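Local coordinates for mandelate racemase/muconate lactonizing enzyme (Polaromonas sp., PDB 2OG9), which probably works as an isomerase of the enolase superfamily, whose members use a divalent metal to help draw a proton from the carbon beside a substrate carboxylate, at residues L136-A139 with K140-S144; P290-G294 with I295-L299. All coordinates share one frame; numbering follows the deposited sequence.

In the fold
Contact 1 is the short helix 138-142 with its two ends, in the N-terminal part of the chain; contact 2 is the turn between helices 289-292 and 295-307, which follows strand 284-285 of the TIM-barrel-type domain. Their centres lie about 16 Å apart, yet they touch through apolar side chains: Leu138 CD2 is 3.6 Å from Ile295 CD1, and Leu142 CD2 is 4.1 Å from Leu299 CD1. Trp127 of helix 114-133 packs on both, as does Leu320 of helix 318-326. These leucine and isoleucine contacts mark the pair as structural packing between the helix 138-142 and the barrel domain. Ala254 and Phe257, the calcium-site residues, are in neither contact.

Contact 1 (L136-A139 with K140-S144); sequences LSLA and KLLGS
Ser137 N-caps the short helix 138-142: its OG accepts a hydrogen bond from Lys140 N at 3.1 Å, with an N-H...O angle of 154°. A chi1 of 59°, which sets OG between its own backbone N and carbonyl carbon, turns the hydroxyl back over the first turn, where it also meets Lys140 CG at 3.3 Å. Backbone bonds continue the helix, Leu141 N to Ser137 O at 3.0 Å and then Leu142 N to Leu138 O. The last, Gly143 N to Ala139 O, is short at 2.8 Å but bent, at 132°. There the chain leaves helical geometry with positive phi, and a beta carbon on Gly143 would press on the preceding carbonyl oxygen. The Lys140 chain leads away, and its amino group forms salt bridges with Asp91 and Asp94 of the second subunit; Ser144 OG hydrogen-bonds to that same Asp94. Lys130 NZ of the second subunit hydrogen-bonds to the carbonyl oxygens of Lys140 and Leu141, near the C-terminal end of the helix, whose dipole probably favours that cation. Among the apolar groups, Leu136 CD1 lies 3.9 Å from Leu141 CA. Leu138 CD1 reaches Leu142 CG at 4.2 Å, the two side chains crossing at a slant, and Leu142 CG rests 3.4 Å from Leu138 O. From Lys140 onward, polar groups thus engage the second subunit, acids and a lysine alike, while the Ser137 cap stays within the chain.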
loop_
_atom_site.group_PDB
_atom_site.type_symbol
_atom_site.label_atom_id
_atom_site.label_comp_id
_atom_site.label_asym_id
_atom_site.label_seq_id
_atom_site.Cartn_x
_atom_site.Cartn_y
_atom_site.Cartn_z
ATOM N N LEU A 136 30.732 27.241 24.077
ATOM C CA LEU A 136 30.238 25.893 24.327
ATOM C C LEU A 136 30.872 24.856 23.416
ATOM O O LEU A 136 31.277 25.163 22.294
ATOM C CB LEU A 136 28.723 25.836 24.108
ATOM C CG LEU A 136 27.777 26.723 24.913
ATOM C CD1 LEU A 136 26.352 26.565 24.356
ATOM C CD2 LEU A 136 27.833 26.342 26.379
ATOM N N SER A 137 30.967 23.623 23.905
ATOM C CA SER A 137 31.491 22.549 23.080
ATOM C C SER A 137 30.412 22.374 22.008
ATOM O O SER A 137 29.299 22.876 22.164
ATOM C CB SER A 137 31.616 21.262 23.898
ATOM O OG SER A 137 30.356 20.871 24.415
ATOM N N LEU A 138 30.731 21.688 20.920
ATOM C CA LEU A 138 29.736 21.479 19.876
ATOM C C LEU A 138 28.567 20.699 20.466
ATOM O O LEU A 138 27.409 20.986 20.172
ATOM C CB LEU A 138 30.336 20.702 18.701
ATOM C CG LEU A 138 29.354 20.335 17.576
ATOM C CD1 LEU A 138 28.710 21.604 17.018
ATOM C CD2 LEU A 138 30.086 19.585 16.482
ATOM N N ALA A 139 28.871 19.723 21.317
ATOM C CA ALA A 139 27.822 18.915 21.933
ATOM C C ALA A 139 26.840 19.757 22.744
ATOM O O ALA A 139 25.634 19.528 22.700
ATOM C CB ALA A 139 28.439 17.833 22.825
ATOM N N LYS A 140 27.356 20.731 23.493
ATOM C CA LYS A 140 26.497 21.575 24.305
ATOM C C LYS A 140 25.745 22.600 23.461
ATOM O O LYS A 140 24.642 23.008 23.822
ATOM C CB LYS A 140 27.315 22.271 25.401
ATOM C CG LYS A 140 27.818 21.312 26.490
ATOM C CD LYS A 140 26.662 20.734 27.318
ATOM C CE LYS A 140 27.164 19.692 28.328
ATOM N NZ LYS A 140 26.098 19.236 29.280
ATOM N N LEU A 141 26.328 23.022 22.344
ATOM C CA LEU A 141 25.641 23.980 21.485
ATOM C C LEU A 141 24.399 23.295 20.920
ATOM O O LEU A 141 23.307 23.861 20.899
ATOM C CB LEU A 141 26.541 24.430 20.333
ATOM C CG LEU A 141 25.858 25.289 19.262
ATOM C CD1 LEU A 141 25.438 26.624 19.850
ATOM C CD2 LEU A 141 26.819 25.500 18.096
ATOM N N LEU A 142 24.573 22.060 20.475
ATOM C CA LEU A 142 23.466 21.290 19.918
ATOM C C LEU A 142 22.518 20.847 21.022
ATOM O O LEU A 142 21.315 20.715 20.799
ATOM C CB LEU A 142 24.001 20.051 19.204
ATOM C CG LEU A 142 24.891 20.261 17.981
ATOM C CD1 LEU A 142 25.378 18.906 17.490
ATOM C CD2 LEU A 142 24.106 20.986 16.894
ATOM N N GLY A 143 23.075 20.632 22.213
ATOM C CA GLY A 143 22.297 20.165 23.345
ATOM C C GLY A 143 22.603 18.682 23.464
ATOM O O GLY A 143 22.369 17.934 22.518
ATOM N N SER A 144 23.128 18.239 24.601
ATOM C CA SER A 144 23.465 16.826 24.735
ATOM C C SER A 144 22.546 16.037 25.656
ATOM O O SER A 144 21.789 16.603 26.438
ATOM C CB SER A 144 24.914 16.672 25.211
ATOM O OG SER A 144 25.057 17.131 26.539
#

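Contact 2 (P290-G294 with I295-L299); sequences PRVGG and ITPFL
Val292 meets Pro297 and Phe298 across the turn that leads into helix 295-307, a turn whose first half is a Schellman motif. Its CG2 approaches Pro297 CG at 4.3 Å and Phe298 CB at 4.4 Å, one methyl thus meeting two residues of helix 295-307. Gly293 takes a phi of 114°, and two bonds run from the turn back into the last helical turn, which defines the motif; a side chain on this backbone would collide with the carbonyl oxygen before it. Pro297 CG lies only 3.3 Å from Gly293 C, so the CG-CD end of the ring abuts the Gly293-Gly294 peptide, while Trp99 of helix 95-104 packs on the ring and its NE1 hydrogen-bonds to Gly293 O. Without CG and CD, as with an alanine at Pro297, a gap would probably open between this peptide, the Val292 methyl and Trp99. Gly294, again with positive phi, is the N-cap residue. Its carbonyl oxygen accepts from Phe298 N at 3.2 Å, the N-H...O angle of 148° marking a moderately bent bond. With CG anti to the backbone N (chi1 -178°), the phenyl ring of Phe298 leads away from the turn. Its CB, placed by the backbone of the first helical turn, lies 3.3 Å from Gly294 O.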
loop_
_atom_site.group_PDB
_atom_site.type_symbol
_atom_site.label_atom_id
_atom_site.label_comp_id
_atom_site.label_asym_id
_atom_site.label_seq_id
_atom_site.Cartn_x
_atom_site.Cartn_y
_atom_site.Cartn_z
ATOM N N PRO A 290 31.433 13.931 7.649
ATOM C CA PRO A 290 32.259 14.435 6.545
ATOM C C PRO A 290 31.851 13.866 5.186
ATOM O O PRO A 290 31.856 14.564 4.174
ATOM C CB PRO A 290 33.669 13.996 6.939
ATOM C CG PRO A 290 33.625 14.018 8.432
ATOM C CD PRO A 290 32.275 13.393 8.734
ATOM N N ARG A 291 31.491 12.590 5.170
ATOM C CA ARG A 291 31.108 11.934 3.931
ATOM C C ARG A 291 29.757 12.381 3.354
ATOM O O ARG A 291 29.571 12.361 2.139
ATOM C CB ARG A 291 31.114 10.416 4.135
ATOM C CG ARG A 291 30.963 9.625 2.850
ATOM C CD ARG A 291 31.270 8.144 3.050
ATOM N NE ARG A 291 32.644 7.914 3.491
ATOM C CZ ARG A 291 33.267 6.742 3.400
ATOM N NH1 ARG A 291 32.634 5.698 2.882
ATOM N NH2 ARG A 291 34.519 6.611 3.816
ATOM N N VAL A 292 28.824 12.790 4.209
ATOM C CA VAL A 292 27.507 13.207 3.731
ATOM C C VAL A 292 27.377 14.709 3.483
ATOM O O VAL A 292 26.324 15.181 3.060
ATOM C CB VAL A 292 26.375 12.763 4.703
ATOM C CG1 VAL A 292 26.408 11.254 4.881
ATOM C CG2 VAL A 292 26.516 13.467 6.041
ATOM N N GLY A 293 28.438 15.461 3.750
ATOM C CA GLY A 293 28.384 16.894 3.515
ATOM C C GLY A 293 28.468 17.780 4.741
ATOM O O GLY A 293 28.147 18.966 4.670
ATOM N N GLY A 294 28.887 17.215 5.869
ATOM C CA GLY A 294 29.013 18.016 7.071
ATOM C C GLY A 294 27.965 17.779 8.142
ATOM O O GLY A 294 27.139 16.864 8.057
ATOM N N ILE A 295 28.009 18.628 9.160
ATOM C CA ILE A 295 27.093 18.550 10.287
ATOM C C ILE A 295 25.652 18.885 9.896
ATOM O O ILE A 295 24.709 18.256 10.382
ATOM C CB ILE A 295 27.556 19.504 11.412
ATOM C CG1 ILE A 295 28.881 18.995 11.995
ATOM C CG2 ILE A 295 26.473 19.623 12.479
ATOM C CD1 ILE A 295 29.601 19.991 12.918
ATOM N N THR A 296 25.486 19.867 9.015
ATOM C CA THR A 296 24.154 20.277 8.586
ATOM C C THR A 296 23.359 19.101 7.998
ATOM O O THR A 296 22.251 18.823 8.458
ATOM C CB THR A 296 24.235 21.467 7.596
ATOM O OG1 THR A 296 24.646 22.648 8.311
ATOM C CG2 THR A 296 22.885 21.725 6.941
ATOM N N PRO A 297 23.900 18.401 6.982
ATOM C CA PRO A 297 23.106 17.276 6.460
ATOM C C PRO A 297 23.025 16.118 7.460
ATOM O O PRO A 297 22.034 15.384 7.500
ATOM C CB PRO A 297 23.820 16.905 5.152
ATOM C CG PRO A 297 25.218 17.457 5.323
ATOM C CD PRO A 297 24.997 18.749 6.063
ATOM N N PHE A 298 24.060 15.972 8.285
ATOM C CA PHE A 298 24.079 14.921 9.302
ATOM C C PHE A 298 22.910 15.113 10.274
ATOM O O PHE A 298 22.261 14.147 10.670
ATOM C CB PHE A 298 25.400 14.948 10.085
ATOM C CG PHE A 298 25.516 13.860 11.124
ATOM C CD1 PHE A 298 26.269 12.717 10.870
ATOM C CD2 PHE A 298 24.863 13.971 12.347
ATOM C CE1 PHE A 298 26.370 11.702 11.821
ATOM C CE2 PHE A 298 24.958 12.958 13.302
ATOM C CZ PHE A 298 25.711 11.826 13.036
ATOM N N LEU A 299 22.640 16.355 10.665
ATOM C CA LEU A 299 21.543 16.623 11.589
ATOM C C LEU A 299 20.200 16.268 10.960
ATOM O O LEU A 299 19.294 15.796 11.645
ATOM C CB LEU A 299 21.548 18.092 12.022
ATOM C CG LEU A 299 22.759 18.500 12.864
ATOM C CD1 LEU A 299 22.660 19.967 13.206
ATOM C CD2 LEU A 299 22.820 17.651 14.133
#